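Local coordinates for protein MIX1 (PDB 3HA4) that probably serves as a TPR-like helical scaffold that mediates protein-protein interactions and forms homodimers, its precise function being otherwise unsettled, at residues L36-Q39 with R40-L44; A55-W58 with E59-K62; K80-G84 with K85-T89. All coordinates share one frame; numbering follows the deposited sequence.

Contact 1. Residues L36-Q39 with R40-L44; sequences LLHQ and RVVLL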
loop_
_atom_site.group_PDB
_atom_site.type_symbol
_atom_site.label_atom_id
_atom_site.label_comp_id
_atom_site.label_asym_id
_atom_site.label_seq_id
_atom_site.Cartn_x
_atom_site.Cartn_y
_atom_site.Cartn_z
ATOM N N LEU A 36 -1.505 9.947 -7.866
ATOM C CA LEU A 36 -2.333 10.795 -7.041
ATOM C C LEU A 36 -3.516 10.040 -6.459
ATOM O O LEU A 36 -3.955 10.313 -5.384
ATOM C CB LEU A 36 -2.764 12.034 -7.812
ATOM C CG LEU A 36 -3.912 12.833 -7.214
ATOM C CD1 LEU A 36 -3.533 13.789 -6.143
ATOM C CD2 LEU A 36 -4.751 13.480 -8.215
ATOM N N LEU A 37 -3.997 9.072 -7.213
ATOM C CA LEU A 37 -5.032 8.157 -6.812
ATOM C C LEU A 37 -4.585 7.256 -5.697
ATOM O O LEU A 37 -5.296 7.019 -4.770
ATOM C CB LEU A 37 -5.475 7.345 -8.010
ATOM C CG LEU A 37 -6.646 6.404 -7.850
ATOM C CD1 LEU A 37 -7.826 7.087 -7.326
ATOM C CD2 LEU A 37 -6.959 5.682 -9.084
ATOM N N HIS A 38 -3.374 6.768 -5.787
ATOM C CA HIS A 38 -2.815 5.994 -4.731
ATOM C C HIS A 38 -2.653 6.846 -3.498
ATOM O O HIS A 38 -2.943 6.435 -2.428
ATOM C CB HIS A 38 -1.499 5.397 -5.162
ATOM C CG HIS A 38 -0.746 4.752 -4.055
ATOM N ND1 HIS A 38 0.080 5.451 -3.219
ATOM C CD2 HIS A 38 -0.697 3.474 -3.640
ATOM C CE1 HIS A 38 0.605 4.632 -2.340
ATOM N NE2 HIS A 38 0.152 3.428 -2.574
ATOM N N GLN A 39 -2.196 8.055 -3.677
ATOM C CA GLN A 39 -2.054 9.020 -2.595
ATOM C C GLN A 39 -3.393 9.376 -1.922
ATOM O O GLN A 39 -3.463 9.545 -0.702
ATOM C CB GLN A 39 -1.331 10.268 -3.091
ATOM C CG GLN A 39 -1.069 11.318 -2.030
ATOM C CD GLN A 39 -0.414 12.562 -2.613
ATOM O OE1 GLN A 39 0.678 12.957 -2.207
ATOM N NE2 GLN A 39 -1.075 13.170 -3.589
ATOM N N ARG A 40 -4.456 9.426 -2.688
ATOM C CA ARG A 40 -5.752 9.730 -2.160
ATOM C C ARG A 40 -6.320 8.595 -1.363
ATOM O O ARG A 40 -6.996 8.774 -0.395
ATOM C CB ARG A 40 -6.669 10.057 -3.301
ATOM C CG ARG A 40 -6.824 11.477 -3.499
ATOM C CD ARG A 40 -7.361 11.872 -4.802
ATOM N NE ARG A 40 -7.014 13.256 -5.017
ATOM C CZ ARG A 40 -7.525 14.038 -5.950
ATOM N NH1 ARG A 40 -8.419 13.578 -6.785
ATOM N NH2 ARG A 40 -7.140 15.281 -6.047
ATOM N N VAL A 41 -6.017 7.404 -1.797
ATOM C CA VAL A 41 -6.511 6.210 -1.166
ATOM C C VAL A 41 -5.782 5.940 0.125
ATOM O O VAL A 41 -6.321 5.400 1.041
ATOM C CB VAL A 41 -6.371 5.016 -2.099
ATOM C CG1 VAL A 41 -6.516 3.750 -1.366
ATOM C CG2 VAL A 41 -7.358 5.090 -3.187
ATOM N N VAL A 42 -4.541 6.361 0.183
ATOM C CA VAL A 42 -3.727 6.154 1.341
ATOM C C VAL A 42 -4.046 7.069 2.502
ATOM O O VAL A 42 -3.702 6.774 3.603
ATOM C CB VAL A 42 -2.267 6.246 1.001
ATOM C CG1 VAL A 42 -1.492 6.322 2.197
ATOM C CG2 VAL A 42 -1.854 5.101 0.232
ATOM N N LEU A 43 -4.708 8.159 2.219
ATOM C CA LEU A 43 -5.133 9.121 3.187
ATOM C C LEU A 43 -6.287 8.571 3.968
ATOM O O LEU A 43 -6.551 8.989 5.046
ATOM C CB LEU A 43 -5.621 10.333 2.442
ATOM C CG LEU A 43 -5.160 11.766 2.521
ATOM C CD1 LEU A 43 -3.821 11.999 3.042
ATOM C CD2 LEU A 43 -5.305 12.304 1.192
ATOM N N LEU A 44 -6.984 7.618 3.404
ATOM C CA LEU A 44 -8.197 7.148 3.999
ATOM C C LEU A 44 -8.018 6.440 5.310
ATOM O O LEU A 44 -8.784 6.635 6.198
ATOM C CB LEU A 44 -8.953 6.249 3.044
ATOM C CG LEU A 44 -9.637 6.872 1.865
ATOM C CD1 LEU A 44 -10.006 5.811 0.932
ATOM C CD2 LEU A 44 -10.803 7.524 2.340
#
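Leu36 lays its isobutyl end across the guanidinium of Arg40, an i to i+4 pair on helix 34-42 of this TPR-like, all-helical fold. CD2 stands over the centre of the flat group, 3.6 Å from Arg40 CZ, so nonpolar carbon lies on one face of the guanidinium. The arginine chain, extended from CG to NE, carries the group back along the helix to that methyl. Beneath the pair, Leu36 O accepts from Arg40 N at 2.9 Å. Leu37 O takes Val41 N at 3.1 Å, while the Leu37 side chain turns from this stretch of the helix to pack on Ile71. His38 next swings its ring out with CG anti to the backbone N (chi1 171°), which brings one face under a methyl of Val42. The result is a CH-pi contact, with Val42 CG2 3.9 Å from the centroid of the His38 ring and displaced toward the rim near CE1; Ile128 of the second subunit packs on the same histidine. In the backbone, His38 O accepts from Val42 N at 3.1 Å. At Gln39 the corresponding bond is weak, Leu43 N lying 3.5 Å from Gln39 O.

Contact 2. Residues A55-W58 with E59-K62; sequences ALMW and EQTK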
loop_
_atom_site.group_PDB
_atom_site.type_symbol
_atom_site.label_atom_id
_atom_site.label_comp_id
_atom_site.label_asym_id
_atom_site.label_seq_id
_atom_site.Cartn_x
_atom_site.Cartn_y
_atom_site.Cartn_z
ATOM N N ALA A 55 -16.064 4.877 -3.306
ATOM C CA ALA A 55 -16.725 4.186 -4.401
ATOM C C ALA A 55 -16.186 4.674 -5.738
ATOM O O ALA A 55 -15.850 3.883 -6.612
ATOM C CB ALA A 55 -18.239 4.403 -4.331
ATOM N N LEU A 56 -16.108 5.991 -5.880
ATOM C CA LEU A 56 -15.647 6.618 -7.114
ATOM C C LEU A 56 -14.168 6.316 -7.336
ATOM O O LEU A 56 -13.737 6.015 -8.456
ATOM C CB LEU A 56 -15.895 8.126 -7.048
ATOM C CG LEU A 56 -15.559 9.127 -8.171
ATOM C CD1 LEU A 56 -14.420 10.053 -7.764
ATOM C CD2 LEU A 56 -15.301 8.482 -9.541
ATOM N N MET A 57 -13.397 6.391 -6.255
ATOM C CA MET A 57 -11.981 6.110 -6.327
ATOM C C MET A 57 -11.750 4.637 -6.677
ATOM O O MET A 57 -10.855 4.331 -7.452
ATOM C CB MET A 57 -11.274 6.508 -5.034
ATOM C CG MET A 57 -10.833 7.960 -5.036
ATOM S SD MET A 57 -9.797 8.379 -3.623
ATOM C CE MET A 57 -10.971 8.210 -2.277
ATOM N N TRP A 58 -12.575 3.747 -6.122
ATOM C CA TRP A 58 -12.497 2.326 -6.410
ATOM C C TRP A 58 -12.865 2.082 -7.865
ATOM O O TRP A 58 -12.170 1.358 -8.589
ATOM C CB TRP A 58 -13.425 1.518 -5.489
ATOM C CG TRP A 58 -13.520 0.072 -5.914
ATOM C CD1 TRP A 58 -14.657 -0.670 -6.095
ATOM C CD2 TRP A 58 -12.427 -0.784 -6.259
ATOM N NE1 TRP A 58 -14.334 -1.941 -6.511
ATOM C CE2 TRP A 58 -12.971 -2.036 -6.621
ATOM C CE3 TRP A 58 -11.038 -0.615 -6.287
ATOM C CZ2 TRP A 58 -12.177 -3.110 -6.999
ATOM C CZ3 TRP A 58 -10.246 -1.690 -6.675
ATOM C CH2 TRP A 58 -10.818 -2.915 -7.026
ATOM N N GLU A 59 -13.960 2.708 -8.280
ATOM C CA GLU A 59 -14.434 2.666 -9.661
ATOM C C GLU A 59 -13.387 3.173 -10.631
ATOM O O GLU A 59 -13.202 2.615 -11.707
ATOM C CB GLU A 59 -15.709 3.495 -9.802
ATOM C CG GLU A 59 -16.465 3.174 -11.064
ATOM C CD GLU A 59 -16.582 1.682 -11.267
ATOM O OE1 GLU A 59 -16.102 1.190 -12.320
ATOM O OE2 GLU A 59 -17.130 1.007 -10.354
ATOM N N GLN A 60 -12.680 4.226 -10.240
ATOM C CA GLN A 60 -11.582 4.709 -11.064
ATOM C C GLN A 60 -10.470 3.681 -11.204
ATOM O O GLN A 60 -9.854 3.590 -12.269
ATOM C CB GLN A 60 -11.029 6.044 -10.556
ATOM C CG GLN A 60 -12.055 7.163 -10.599
ATOM C CD GLN A 60 -11.597 8.427 -9.897
ATOM O OE1 GLN A 60 -10.922 8.375 -8.876
ATOM N NE2 GLN A 60 -11.968 9.573 -10.448
ATOM N N THR A 61 -10.199 2.902 -10.153
ATOM C CA THR A 61 -9.088 1.972 -10.258
ATOM C C THR A 61 -9.460 0.726 -11.070
ATOM O O THR A 61 -8.666 0.272 -11.874
ATOM C CB THR A 61 -8.406 1.632 -8.907
ATOM O OG1 THR A 61 -8.830 0.346 -8.451
ATOM C CG2 THR A 61 -8.711 2.667 -7.870
ATOM N N LYS A 62 -10.671 0.208 -10.893
ATOM C CA LYS A 62 -11.126 -0.912 -11.713
ATOM C C LYS A 62 -11.096 -0.537 -13.185
ATOM O O LYS A 62 -10.783 -1.356 -14.049
ATOM C CB LYS A 62 -12.563 -1.293 -11.371
ATOM C CG LYS A 62 -12.764 -1.882 -10.014
ATOM C CD LYS A 62 -14.137 -2.526 -9.938
ATOM C CE LYS A 62 -15.228 -1.474 -9.777
ATOM N NZ LYS A 62 -16.537 -2.072 -9.363
HETATM O O HOH W 1 -17.280 1.444 -7.157
#
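The indole of Trp58 receives the aliphatic chain of Lys62 over one face, with CG 3.6 Å from the centroid of the six-membered ring and 23° off its normal, a CH-pi contact one turn along helix 54-64. This is i to i+4 packing within a helix of the TPR-like bundle. Bent at chi3 (-77°), the lysine chain then passes along the NE1 side of the indole, its CE 3.4 Å from Trp58 NE1. Thr61 OG1 meets the benzo part obliquely, 3.1 Å from Trp58 CZ3. Elsewhere around the indole, Met97, Val101 and Gln104 of helix 94-109 and Leu75 of helix 70-81 help to bury it.

The amide of Gln60 is a second flat group to meet a side chain here. With CG beside the backbone N and the chain extended beyond it, the glutamine reaches back along the helix, and NE2 comes 3.6 Å from Leu56 CD2.

The polar ends of the Trp58-Lys62 pair converge on one acceptor: Glu100 OE1 takes a hydrogen bond from Trp58 NE1 and a salt bridge from Lys62 NZ, joining this helix to 94-109. Lys62 NZ also pairs with Glu59 OE2 at 3.3 Å, so the ammonium has two carboxylate partners, which would probably stabilise its charge. A water donates to that same OE2 and to Ala55 O, tying the carboxylate back to the preceding turn. Main-chain bonds run beneath these side chains: Glu59 N to Ala55 O, Gln60 N to Leu56 O at 2.7 Å, and the nearly straight Lys62 N to Trp58 O at 3.0 Å (169°).

Contact 3. Residues K80-G84 with K85-T89; sequences KYSSG and KYLQT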
loop_
_atom_site.group_PDB
_atom_site.type_symbol
_atom_site.label_atom_id
_atom_site.label_comp_id
_atom_site.label_asym_id
_atom_site.label_seq_id
_atom_site.Cartn_x
_atom_site.Cartn_y
_atom_site.Cartn_z
ATOM N N LYS A 80 -10.520 -3.975 5.932
ATOM C CA LYS A 80 -10.084 -4.672 7.143
ATOM C C LYS A 80 -10.292 -3.863 8.430
ATOM O O LYS A 80 -10.983 -4.293 9.357
ATOM C CB LYS A 80 -8.600 -4.994 7.011
ATOM C CG LYS A 80 -8.092 -6.157 7.843
ATOM C CD LYS A 80 -6.770 -6.661 7.250
ATOM C CE LYS A 80 -6.037 -7.573 8.194
ATOM N NZ LYS A 80 -4.725 -7.965 7.608
ATOM N N TYR A 81 -9.692 -2.683 8.481
ATOM C CA TYR A 81 -9.584 -1.955 9.740
ATOM C C TYR A 81 -10.642 -0.886 10.000
ATOM O O TYR A 81 -10.739 -0.383 11.113
ATOM C CB TYR A 81 -8.180 -1.375 9.898
ATOM C CG TYR A 81 -7.131 -2.453 9.874
ATOM C CD1 TYR A 81 -7.137 -3.462 10.824
ATOM C CD2 TYR A 81 -6.157 -2.482 8.887
ATOM C CE1 TYR A 81 -6.191 -4.459 10.810
ATOM C CE2 TYR A 81 -5.199 -3.479 8.858
ATOM C CZ TYR A 81 -5.224 -4.462 9.826
ATOM O OH TYR A 81 -4.285 -5.456 9.815
ATOM N N SER A 82 -11.432 -0.538 8.993
ATOM C CA SER A 82 -12.512 0.410 9.221
ATOM C C SER A 82 -13.646 -0.329 9.912
ATOM O O SER A 82 -13.738 -1.553 9.831
ATOM C CB SER A 82 -13.003 1.057 7.917
ATOM O OG SER A 82 -12.052 1.973 7.386
ATOM N N SER A 83 -14.502 0.425 10.590
ATOM C CA SER A 83 -15.627 -0.132 11.319
ATOM C C SER A 83 -16.798 -0.326 10.370
ATOM O O SER A 83 -16.900 0.362 9.347
ATOM C CB SER A 83 -16.050 0.839 12.430
ATOM O OG SER A 83 -17.027 1.752 11.938
ATOM N N GLY A 84 -17.693 -1.241 10.720
ATOM C CA GLY A 84 -18.903 -1.453 9.940
ATOM C C GLY A 84 -19.697 -0.188 9.660
ATOM O O GLY A 84 -20.134 0.047 8.530
ATOM N N LYS A 85 -19.894 0.634 10.686
ATOM C CA LYS A 85 -20.683 1.859 10.524
ATOM C C LYS A 85 -20.039 2.828 9.543
ATOM O O LYS A 85 -20.706 3.388 8.676
ATOM C CB LYS A 85 -20.885 2.567 11.866
ATOM C CG LYS A 85 -22.125 2.142 12.607
ATOM C CD LYS A 85 -21.922 0.820 13.306
ATOM C CE LYS A 85 -22.894 0.698 14.468
ATOM N NZ LYS A 85 -22.853 1.906 15.352
ATOM N N TYR A 86 -18.736 3.024 9.713
ATOM C CA TYR A 86 -17.957 3.897 8.854
ATOM C C TYR A 86 -18.114 3.464 7.407
ATOM O O TYR A 86 -18.467 4.279 6.554
ATOM C CB TYR A 86 -16.492 3.861 9.283
ATOM C CG TYR A 86 -15.529 4.594 8.380
ATOM C CD1 TYR A 86 -15.059 5.865 8.716
ATOM C CD2 TYR A 86 -15.052 4.004 7.215
ATOM C CE1 TYR A 86 -14.153 6.540 7.905
ATOM C CE2 TYR A 86 -14.153 4.668 6.394
ATOM C CZ TYR A 86 -13.705 5.934 6.741
ATOM O OH TYR A 86 -12.805 6.581 5.922
ATOM N N LEU A 87 -17.880 2.176 7.143
ATOM C CA LEU A 87 -18.000 1.638 5.785
ATOM C C LEU A 87 -19.405 1.810 5.220
ATOM O O LEU A 87 -19.575 2.283 4.094
ATOM C CB LEU A 87 -17.571 0.167 5.728
ATOM C CG LEU A 87 -16.079 -0.123 5.955
ATOM C CD1 LEU A 87 -15.813 -1.606 5.861
ATOM C CD2 LEU A 87 -15.202 0.630 4.965
ATOM N N GLN A 88 -20.415 1.435 6.001
ATOM C CA GLN A 88 -21.806 1.624 5.581
ATOM C C GLN A 88 -22.211 3.095 5.374
ATOM O O GLN A 88 -23.114 3.383 4.591
ATOM C CB GLN A 88 -22.766 0.902 6.532
ATOM C CG GLN A 88 -23.018 -0.544 6.125
ATOM C CD GLN A 88 -22.941 -1.505 7.294
ATOM O OE1 GLN A 88 -22.517 -2.654 7.143
ATOM N NE2 GLN A 88 -23.342 -1.036 8.472
ATOM N N THR A 89 -21.542 4.037 6.005
ATOM C CA THR A 89 -21.791 5.446 5.781
ATOM C C THR A 89 -21.395 5.889 4.388
ATOM O O THR A 89 -22.081 6.629 3.750
ATOM C CB THR A 89 -20.990 6.317 6.778
ATOM O OG1 THR A 89 -21.439 6.109 8.107
ATOM C CG2 THR A 89 -21.153 7.751 6.476
#
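A serine N-cap opens helix 84-90: Ser83 turns its hydroxyl forward to the first turn, where OG accepts from Tyr86 N at 3.1 Å in a nearly straight bond (170°). The torsion chi1 of 90° sets OG between the backbone N and the carbonyl carbon, which lets it face Tyr86 N. The same oxygen lies 3.4 Å from Tyr86 CB, so the cap is also packed against the residue it serves. The carbonyl of Ser83 is used as well, Ser83 O taking Leu87 N at 3.0 Å.

Ser82 lies on the link that leads from helix 70-81 into helix 84-90, a short helix-turn-helix connection in this TPR-like, all-helical fold. Here Ser82, the first residue to leave helical geometry, directs CB into the notch between Tyr86 and Leu87, 3.7 Å from Leu87 CD2. Its OG approaches the Tyr86 ring obliquely and also makes a weak hydrogen bond back to Val78 O in the preceding helix. The tyrosine ring meets Tyr90 edge-to-face, while Pro51 packs against it too.

Gly84 O continues the ladder, accepting from Gln88 N at 2.9 Å, and the bent side chain of Gln88 folds back over that oxygen. Farther on, Thr89 closes a side-chain bond to the backbone one turn earlier: OG1 donates to Lys85 O at 2.9 Å from above the carbonyl plane, while Thr89 N reaches the same oxygen from the opposite face.

In the fold
The three contacts follow one another along the chain, and each is local to a helix or a helix junction. Contacts 1 and 2 belong to consecutive helices, with centres about 12 Å apart, and their side chains pack on each other: Arg40 CB meets Met57 SD at 3.6 Å and Leu37 CD2 meets Thr61 CG2 at 3.7 Å. Contact 3 lies toward the surface, its centre about 17 Å from each of the others; it touches contact 1 through Leu44 O and Tyr86 OH, 4.0 Å apart, but stays about 9 Å from contact 2 at the nearest atoms. Contacts 1 and 3 both meet the second subunit, whereas contact 2 packs within its own chain.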